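Local structure of putative dehydratase (Mesorhizobium loti, 2POZ) at residues M329-Y334 with G356-P361; V255-Y260 with A305-G310; M288-I293 with L319-N324. The protein is of unconfirmed function but belongs to the enolase superfamily and is probably a lyase, perhaps a dehydratase. One frame throughout, in Å; residues are numbered along the deposited sequence.

Contact 1: residues M329-Y334 with G356-P361; sequences MIHEHY and GYFEMP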
loop_
_atom_site.group_PDB
_atom_site.type_symbol
_atom_site.label_atom_id
_atom_site.label_comp_id
_atom_site.label_asym_id
_atom_site.label_seq_id
_atom_site.Cartn_x
_atom_site.Cartn_y
_atom_site.Cartn_z
HETATM N N MSE A 329 21.998 21.862 -9.290
HETATM C CA MSE A 329 21.763 22.765 -8.177
HETATM C C MSE A 329 23.009 23.573 -7.787
HETATM O O MSE A 329 23.034 24.795 -7.903
HETATM C CB MSE A 329 21.284 21.991 -6.948
HETATM C CG MSE A 329 21.058 22.874 -5.728
HETATM SE SE MSE A 329 20.737 21.853 -4.109
HETATM C CE MSE A 329 20.928 23.290 -2.803
ATOM N N ILE A 330 24.044 22.880 -7.328
ATOM C CA ILE A 330 25.257 23.550 -6.873
ATOM C C ILE A 330 26.436 22.564 -6.892
ATOM O O ILE A 330 26.238 21.353 -6.833
ATOM C CB ILE A 330 25.013 24.095 -5.438
ATOM C CG1 ILE A 330 26.128 25.045 -5.005
ATOM C CG2 ILE A 330 24.881 22.935 -4.469
ATOM C CD1 ILE A 330 25.797 25.783 -3.707
ATOM N N HIS A 331 27.652 23.097 -6.978
ATOM C CA HIS A 331 28.883 22.299 -7.028
ATOM C C HIS A 331 29.534 22.223 -5.629
ATOM O O HIS A 331 29.354 23.125 -4.813
ATOM C CB HIS A 331 29.848 22.965 -8.020
ATOM C CG HIS A 331 31.174 22.281 -8.157
ATOM N ND1 HIS A 331 31.414 21.296 -9.092
ATOM C CD2 HIS A 331 32.350 22.478 -7.512
ATOM C CE1 HIS A 331 32.680 20.921 -9.021
ATOM N NE2 HIS A 331 33.270 21.623 -8.070
ATOM N N GLU A 332 30.288 21.155 -5.365
ATOM C CA GLU A 332 30.971 20.983 -4.075
ATOM C C GLU A 332 32.496 21.093 -4.207
ATOM O O GLU A 332 33.097 20.456 -5.069
ATOM C CB GLU A 332 30.628 19.620 -3.460
ATOM C CG GLU A 332 31.402 19.317 -2.169
ATOM C CD GLU A 332 31.041 17.972 -1.559
ATOM O OE1 GLU A 332 30.876 17.000 -2.331
ATOM O OE2 GLU A 332 30.942 17.883 -0.313
ATOM N N HIS A 333 33.123 21.883 -3.338
ATOM C CA HIS A 333 34.575 22.056 -3.383
ATOM C C HIS A 333 35.208 22.027 -1.980
ATOM O O HIS A 333 34.591 22.466 -1.007
ATOM C CB HIS A 333 34.900 23.377 -4.088
ATOM C CG HIS A 333 36.358 23.575 -4.366
ATOM N ND1 HIS A 333 37.114 22.658 -5.063
ATOM C CD2 HIS A 333 37.194 24.596 -4.059
ATOM C CE1 HIS A 333 38.352 23.104 -5.175
ATOM N NE2 HIS A 333 38.428 24.277 -4.573
ATOM N N TYR A 334 36.423 21.484 -1.893
ATOM C CA TYR A 334 37.178 21.388 -0.637
ATOM C C TYR A 334 38.479 22.174 -0.844
ATOM O O TYR A 334 39.556 21.587 -0.950
ATOM C CB TYR A 334 37.550 19.930 -0.322
ATOM C CG TYR A 334 36.395 18.990 -0.045
ATOM C CD1 TYR A 334 36.200 18.450 1.228
ATOM C CD2 TYR A 334 35.524 18.602 -1.064
ATOM C CE1 TYR A 334 35.165 17.538 1.478
ATOM C CE2 TYR A 334 34.486 17.695 -0.826
ATOM C CZ TYR A 334 34.316 17.165 0.445
ATOM O OH TYR A 334 33.306 16.250 0.672
ATOM N N GLY A 356 34.123 31.407 -5.309
ATOM C CA GLY A 356 33.186 30.301 -5.168
ATOM C C GLY A 356 32.505 29.850 -6.446
ATOM O O GLY A 356 31.473 29.176 -6.404
ATOM N N TYR A 357 33.082 30.218 -7.582
ATOM C CA TYR A 357 32.536 29.852 -8.883
ATOM C C TYR A 357 33.592 29.177 -9.745
ATOM O O TYR A 357 34.755 29.568 -9.729
ATOM C CB TYR A 357 32.035 31.099 -9.615
ATOM C CG TYR A 357 30.685 31.601 -9.173
ATOM C CD1 TYR A 357 29.528 31.215 -9.848
ATOM C CD2 TYR A 357 30.561 32.478 -8.101
ATOM C CE1 TYR A 357 28.282 31.693 -9.473
ATOM C CE2 TYR A 357 29.309 32.963 -7.709
ATOM C CZ TYR A 357 28.177 32.564 -8.407
ATOM O OH TYR A 357 26.935 33.025 -8.040
ATOM N N PHE A 358 33.176 28.164 -10.497
ATOM C CA PHE A 358 34.069 27.444 -11.399
ATOM C C PHE A 358 33.621 27.685 -12.832
ATOM O O PHE A 358 32.436 27.522 -13.147
ATOM C CB PHE A 358 34.013 25.935 -11.148
ATOM C CG PHE A 358 34.939 25.459 -10.076
ATOM C CD1 PHE A 358 36.322 25.569 -10.230
ATOM C CD2 PHE A 358 34.434 24.879 -8.921
ATOM C CE1 PHE A 358 37.190 25.097 -9.237
ATOM C CE2 PHE A 358 35.289 24.406 -7.926
ATOM C CZ PHE A 358 36.670 24.513 -8.083
ATOM N N GLU A 359 34.554 28.065 -13.698
ATOM C CA GLU A 359 34.234 28.272 -15.108
ATOM C C GLU A 359 34.288 26.904 -15.787
ATOM O O GLU A 359 35.114 26.069 -15.429
ATOM C CB GLU A 359 35.256 29.209 -15.764
ATOM C CG GLU A 359 35.034 30.694 -15.492
ATOM C CD GLU A 359 33.793 31.232 -16.184
ATOM O OE1 GLU A 359 33.687 31.086 -17.419
ATOM O OE2 GLU A 359 32.922 31.807 -15.496
HETATM N N MSE A 360 33.413 26.666 -16.758
HETATM C CA MSE A 360 33.413 25.381 -17.458
HETATM C C MSE A 360 34.677 25.281 -18.311
HETATM O O MSE A 360 35.033 26.224 -19.012
HETATM C CB MSE A 360 32.181 25.258 -18.365
HETATM C CG MSE A 360 30.849 25.472 -17.656
HETATM SE SE MSE A 360 30.582 24.265 -16.166
HETATM C CE MSE A 360 31.391 25.318 -14.771
ATOM N N PRO A 361 35.379 24.139 -18.257
ATOM C CA PRO A 361 36.590 24.020 -19.068
ATOM C C PRO A 361 36.207 23.916 -20.542
ATOM O O PRO A 361 35.111 23.458 -20.863
ATOM C CB PRO A 361 37.231 22.748 -18.529
ATOM C CG PRO A 361 36.049 21.912 -18.205
ATOM C CD PRO A 361 35.117 22.893 -17.518
#
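An aromatic cluster on the outer side of the enolase-type modified barrel brings Phe358 against His331 and His333. Strand 331-333 and strand 357-359 flank strand 123-128 in one mixed sheet, so the three rings meet across the strand between, with no main-chain pairing of their own. Phe358 turns one edge of its ring to both histidines, CD2 and CE2 toward His331 and CZ toward His333. Its CE2 comes to 3.4 Å from His331 NE2 in an offset edge-to-face pair, with the planes 71° apart. Against His333 the pair is a nearly perfect T: the planes stand at 88° and the centroids of Phe358 and His333 are 4.9 Å apart. Two apart on their strand, His331 and His333 leave it on the same side, and with CG opposite the main-chain N (chi1 179° in His331) both rings reach one phenyl edge. Helix 312-324 closes over this side, where Glu322 accepts a hydrogen bond from ND1 of His331, which probably limits the rotation of that ring, while Ile353 packs on both His333 and Phe358. Phe358 CZ stands over the centre of the His333 ring, 3.6 Å from His333 ND1, which itself lies in the plane of the phenyl ring.

Contact 2: residues V255-Y260 with A305-G310; sequences VGERVY and APHVCG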
loop_
_atom_site.group_PDB
_atom_site.type_symbol
_atom_site.label_atom_id
_atom_site.label_comp_id
_atom_site.label_asym_id
_atom_site.label_seq_id
_atom_site.Cartn_x
_atom_site.Cartn_y
_atom_site.Cartn_z
ATOM N N VAL A 255 20.669 12.966 -0.398
ATOM C CA VAL A 255 21.419 11.716 -0.234
ATOM C C VAL A 255 22.034 11.385 -1.585
ATOM O O VAL A 255 21.741 12.048 -2.577
ATOM C CB VAL A 255 20.516 10.507 0.185
ATOM C CG1 VAL A 255 19.829 10.788 1.508
ATOM C CG2 VAL A 255 19.478 10.212 -0.904
ATOM N N GLY A 256 22.887 10.367 -1.629
ATOM C CA GLY A 256 23.472 9.986 -2.902
ATOM C C GLY A 256 24.951 9.672 -2.913
ATOM O O GLY A 256 25.421 8.961 -3.805
ATOM N N GLU A 257 25.694 10.195 -1.939
ATOM C CA GLU A 257 27.131 9.952 -1.888
ATOM C C GLU A 257 27.419 8.460 -1.800
ATOM O O GLU A 257 28.450 7.992 -2.272
ATOM C CB GLU A 257 27.768 10.671 -0.687
ATOM C CG GLU A 257 29.284 10.467 -0.577
ATOM C CD GLU A 257 29.937 11.333 0.509
ATOM O OE1 GLU A 257 29.225 12.130 1.162
ATOM O OE2 GLU A 257 31.168 11.216 0.702
ATOM N N ARG A 258 26.510 7.711 -1.189
ATOM C CA ARG A 258 26.719 6.282 -1.060
ATOM C C ARG A 258 25.629 5.437 -1.718
ATOM O O ARG A 258 25.245 4.382 -1.208
ATOM C CB ARG A 258 26.912 5.917 0.426
ATOM C CG ARG A 258 28.346 6.220 0.909
ATOM C CD ARG A 258 28.585 5.934 2.387
ATOM N NE ARG A 258 28.026 6.981 3.234
ATOM C CZ ARG A 258 28.370 7.200 4.499
ATOM N NH1 ARG A 258 29.288 6.446 5.092
ATOM N NH2 ARG A 258 27.791 8.183 5.173
ATOM N N VAL A 259 25.132 5.926 -2.855
ATOM C CA VAL A 259 24.124 5.222 -3.649
ATOM C C VAL A 259 24.759 5.064 -5.035
ATOM O O VAL A 259 25.383 5.997 -5.547
ATOM C CB VAL A 259 22.804 6.011 -3.735
ATOM C CG1 VAL A 259 21.794 5.253 -4.623
ATOM C CG2 VAL A 259 22.226 6.183 -2.321
ATOM N N TYR A 260 24.588 3.899 -5.654
ATOM C CA TYR A 260 25.256 3.646 -6.924
ATOM C C TYR A 260 24.402 3.177 -8.101
ATOM O O TYR A 260 23.575 2.288 -7.960
ATOM C CB TYR A 260 26.392 2.644 -6.671
ATOM C CG TYR A 260 27.111 2.907 -5.355
ATOM C CD1 TYR A 260 26.795 2.185 -4.200
ATOM C CD2 TYR A 260 28.054 3.935 -5.252
ATOM C CE1 TYR A 260 27.401 2.483 -2.970
ATOM C CE2 TYR A 260 28.661 4.243 -4.034
ATOM C CZ TYR A 260 28.332 3.516 -2.900
ATOM O OH TYR A 260 28.936 3.821 -1.704
ATOM N N ALA A 305 23.141 17.951 -6.692
ATOM C CA ALA A 305 24.327 18.578 -6.107
ATOM C C ALA A 305 25.384 17.467 -6.098
ATOM O O ALA A 305 25.586 16.795 -5.081
ATOM C CB ALA A 305 24.036 19.039 -4.699
ATOM N N PRO A 306 26.078 17.271 -7.235
ATOM C CA PRO A 306 27.102 16.233 -7.367
ATOM C C PRO A 306 28.140 16.256 -6.264
ATOM O O PRO A 306 28.666 17.307 -5.911
ATOM C CB PRO A 306 27.722 16.517 -8.731
ATOM C CG PRO A 306 26.618 17.218 -9.478
ATOM C CD PRO A 306 26.076 18.143 -8.421
ATOM N N HIS A 307 28.422 15.086 -5.708
ATOM C CA HIS A 307 29.433 15.006 -4.675
ATOM C C HIS A 307 30.771 14.804 -5.368
ATOM O O HIS A 307 30.888 14.006 -6.308
ATOM C CB HIS A 307 29.165 13.833 -3.732
ATOM C CG HIS A 307 30.266 13.604 -2.748
ATOM N ND1 HIS A 307 31.204 12.606 -2.900
ATOM C CD2 HIS A 307 30.613 14.279 -1.626
ATOM C CE1 HIS A 307 32.080 12.675 -1.915
ATOM N NE2 HIS A 307 31.745 13.681 -1.129
ATOM N N VAL A 308 31.778 15.535 -4.917
ATOM C CA VAL A 308 33.106 15.409 -5.496
ATOM C C VAL A 308 34.177 15.694 -4.458
ATOM O O VAL A 308 34.186 16.757 -3.837
ATOM C CB VAL A 308 33.307 16.378 -6.681
ATOM C CG1 VAL A 308 32.394 15.997 -7.818
ATOM C CG2 VAL A 308 33.004 17.788 -6.255
ATOM N N CYS A 309 35.064 14.727 -4.265
ATOM C CA CYS A 309 36.171 14.873 -3.330
ATOM C C CYS A 309 37.318 13.952 -3.733
ATOM O O CYS A 309 37.355 12.783 -3.356
ATOM C CB CYS A 309 35.742 14.554 -1.898
ATOM S SG CYS A 309 37.074 14.825 -0.695
ATOM N N GLY A 310 38.247 14.498 -4.509
ATOM C CA GLY A 310 39.396 13.738 -4.966
ATOM C C GLY A 310 40.437 14.712 -5.476
ATOM O O GLY A 310 40.659 15.753 -4.871
#
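Glu257 and His307 stack at the C-terminal mouth of the enolase-type barrel, each carried by the loop that follows a barrel strand. The carboxylate lies over one face of the imidazole with the planes only 24° apart, and Glu257 CD is displaced toward the ring's rim. Glu257 CG sits nearer the ring axis, 3.8 Å from the His307 ring centroid and 13° off the normal, a CH-pi contact. This layering explains why Glu257 OE2, although 3.1 Å from His307 NE2, makes no hydrogen bond there: it approaches from above the ring at a poor angle. Its bond goes instead to Tyr41 OH. His307 ND1 is bonded to Asp280 OD2, a pairing consistent with the His-Asp dyad of mandelate racemase relatives, and the closeness of Glu257 OE1 to Glu231 fits the carboxylate site that binds magnesium in that family. An alanine at His307 is likely to leave Asp280 without this partner and to open a gap over the Glu257 carboxylate, which would then be held on that side less firmly. Glu257 reaches across because it swings CG away from its own N (chi1 -180°) and stays extended beyond. Next to it, Arg258 forms a cation-pi pair with Phe80 of a neighbouring subunit. A type I turn from Gly256 to Val259 shapes this loop, closed by Val259 N bonding to Gly256 O at 3.2 Å.

Contact 3: residues M288-I293 with L319-N324; sequences METKKI and LQLEAN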
loop_
_atom_site.group_PDB
_atom_site.type_symbol
_atom_site.label_atom_id
_atom_site.label_comp_id
_atom_site.label_asym_id
_atom_site.label_seq_id
_atom_site.Cartn_x
_atom_site.Cartn_y
_atom_site.Cartn_z
HETATM N N MSE A 288 28.279 9.190 -18.063
HETATM C CA MSE A 288 27.002 8.952 -18.728
HETATM C C MSE A 288 26.002 8.328 -17.755
HETATM O O MSE A 288 24.837 8.712 -17.739
HETATM C CB MSE A 288 27.194 8.055 -19.954
HETATM C CG MSE A 288 25.892 7.683 -20.673
HETATM SE SE MSE A 288 24.806 9.206 -21.197
HETATM C CE MSE A 288 25.548 9.511 -22.981
ATOM N N GLU A 289 26.453 7.380 -16.938
ATOM C CA GLU A 289 25.561 6.756 -15.966
ATOM C C GLU A 289 24.997 7.844 -15.035
ATOM O O GLU A 289 23.813 7.842 -14.709
ATOM C CB GLU A 289 26.320 5.698 -15.158
ATOM C CG GLU A 289 25.485 4.947 -14.117
ATOM C CD GLU A 289 24.352 4.119 -14.732
ATOM O OE1 GLU A 289 24.442 3.758 -15.928
ATOM O OE2 GLU A 289 23.382 3.816 -14.006
ATOM N N THR A 290 25.839 8.785 -14.622
ATOM C CA THR A 290 25.366 9.844 -13.745
ATOM C C THR A 290 24.428 10.786 -14.496
ATOM O O THR A 290 23.459 11.285 -13.926
ATOM C CB THR A 290 26.538 10.622 -13.124
ATOM O OG1 THR A 290 27.337 9.716 -12.349
ATOM C CG2 THR A 290 26.019 11.725 -12.193
ATOM N N LYS A 291 24.707 11.028 -15.776
ATOM C CA LYS A 291 23.820 11.873 -16.563
ATOM C C LYS A 291 22.441 11.183 -16.609
ATOM O O LYS A 291 21.402 11.844 -16.484
ATOM C CB LYS A 291 24.356 12.060 -17.987
ATOM C CG LYS A 291 23.398 12.820 -18.906
ATOM C CD LYS A 291 23.992 13.049 -20.298
ATOM C CE LYS A 291 22.959 13.674 -21.236
ATOM N NZ LYS A 291 22.350 14.926 -20.681
ATOM N N LYS A 292 22.440 9.860 -16.771
ATOM C CA LYS A 292 21.192 9.087 -16.807
ATOM C C LYS A 292 20.480 9.181 -15.460
ATOM O O LYS A 292 19.256 9.348 -15.400
ATOM C CB LYS A 292 21.476 7.621 -17.131
ATOM C CG LYS A 292 21.988 7.402 -18.554
ATOM C CD LYS A 292 22.476 5.985 -18.765
ATOM C CE LYS A 292 22.813 5.746 -20.227
ATOM N NZ LYS A 292 23.402 4.400 -20.417
ATOM N N ILE A 293 21.249 9.065 -14.379
ATOM C CA ILE A 293 20.687 9.169 -13.042
ATOM C C ILE A 293 20.033 10.549 -12.864
ATOM O O ILE A 293 18.933 10.650 -12.338
ATOM C CB ILE A 293 21.783 8.964 -11.967
ATOM C CG1 ILE A 293 22.221 7.498 -11.959
ATOM C CG2 ILE A 293 21.274 9.391 -10.581
ATOM C CD1 ILE A 293 23.398 7.212 -11.062
ATOM N N LEU A 319 32.725 18.784 -13.789
ATOM C CA LEU A 319 32.257 20.000 -14.462
ATOM C C LEU A 319 31.652 19.653 -15.823
ATOM O O LEU A 319 30.753 20.339 -16.303
ATOM C CB LEU A 319 33.399 21.008 -14.648
ATOM C CG LEU A 319 34.025 21.591 -13.380
ATOM C CD1 LEU A 319 35.079 22.624 -13.769
ATOM C CD2 LEU A 319 32.951 22.221 -12.505
ATOM N N GLN A 320 32.146 18.585 -16.442
ATOM C CA GLN A 320 31.608 18.158 -17.735
ATOM C C GLN A 320 30.116 17.873 -17.583
ATOM O O GLN A 320 29.313 18.216 -18.448
ATOM C CB GLN A 320 32.311 16.890 -18.224
ATOM C CG GLN A 320 33.751 17.094 -18.691
ATOM C CD GLN A 320 33.853 18.057 -19.861
ATOM O OE1 GLN A 320 33.073 17.977 -20.807
ATOM N NE2 GLN A 320 34.831 18.958 -19.810
ATOM N N LEU A 321 29.753 17.249 -16.469
ATOM C CA LEU A 321 28.365 16.905 -16.199
ATOM C C LEU A 321 27.540 18.136 -15.826
ATOM O O LEU A 321 26.462 18.364 -16.377
ATOM C CB LEU A 321 28.302 15.880 -15.060
ATOM C CG LEU A 321 26.933 15.411 -14.558
ATOM C CD1 LEU A 321 26.474 14.205 -15.354
ATOM C CD2 LEU A 321 27.032 15.050 -13.079
ATOM N N GLU A 322 28.057 18.932 -14.895
ATOM C CA GLU A 322 27.350 20.112 -14.421
ATOM C C GLU A 322 27.146 21.169 -15.497
ATOM O O GLU A 322 26.313 22.067 -15.353
ATOM C CB GLU A 322 28.087 20.700 -13.218
ATOM C CG GLU A 322 28.348 19.658 -12.141
ATOM C CD GLU A 322 29.077 20.215 -10.932
ATOM O OE1 GLU A 322 30.007 21.032 -11.117
ATOM O OE2 GLU A 322 28.725 19.821 -9.799
ATOM N N ALA A 323 27.905 21.071 -16.576
ATOM C CA ALA A 323 27.756 22.029 -17.666
ATOM C C ALA A 323 26.553 21.626 -18.517
ATOM O O ALA A 323 25.936 22.467 -19.177
ATOM C CB ALA A 323 29.011 22.037 -18.534
ATOM N N ASN A 324 26.200 20.344 -18.449
ATOM C CA ASN A 324 25.136 19.783 -19.281
ATOM C C ASN A 324 23.760 19.456 -18.685
ATOM O O ASN A 324 22.746 19.617 -19.369
ATOM C CB ASN A 324 25.722 18.546 -19.983
ATOM C CG ASN A 324 24.711 17.800 -20.833
ATOM O OD1 ASN A 324 24.043 16.884 -20.361
ATOM N ND2 ASN A 324 24.601 18.186 -22.095
#
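Helix segments 288-293 and 319-324 run roughly parallel, their axes crossing at -32° with a closest approach of 10.4 Å, and the backbones come nearest at Lys291 and Leu321, whose CA atoms are 6.8 Å apart. Leu321 fills the interface. A chi1 of 177° throws its fork toward the other helix, where the two methyls find different partners. Leu321 CD2 meets Thr290 CG2 at 3.6 Å, the two side chains crossing at about a right angle. Leu321 CD1 instead rests against the helix backbone, 3.7 Å from Lys291 N, and also touches the root of the lysine side chain, with Lys291 CB at 4.0 Å. Thr290 thus offers its methyl to the apolar contact, while its hydroxyl is hydrogen-bonded to Gly286 O, just before the start of its helix. The polar half of the interface is a single bond. Lys291 runs out extended and bends only at its last torsion, bringing Lys291 NZ to 2.6 Å from Asn324 OD1. The ammonium lies in the carbonyl plane at a C=O...N angle of 150°. The same NZ forms a salt bridge with Glu69 of a neighbouring subunit, so a buried charge is shared between an amide oxygen and a carboxylate. Asn324 ND2 is bonded to Gly118 O, which limits the turning of the amide and keeps its oxygen toward the lysine. The two helices lie on the outer layer of the barrel, separated along the chain by strand 303-304; helix 261-269 packs beside helix 287-298 through Ile293 and Glu289, and helix 112-115 packs on helix 312-324 at Ala323 and Asn324.

From the N terminus, contact 2 opens first, at residues 255-260, and contact 3 opens at 288-293 before contact 2 closes at 305-310; contact 3 then closes at 319-324, so the two loops cross. Contact 1 follows in series, opening at 329-334 and closing a loop of 21 residues at 356-361. Together they tie the barrel mouth, the outer helix layer and the sheet around strand 123-128. Contacts 1 and 2 join where Glu332 OE1 probably accepts a hydrogen bond from Val308 N, contacts 2 and 3 where Pro306 packs on Leu321, and contacts 1 and 3 where Met360 packs on Ala323.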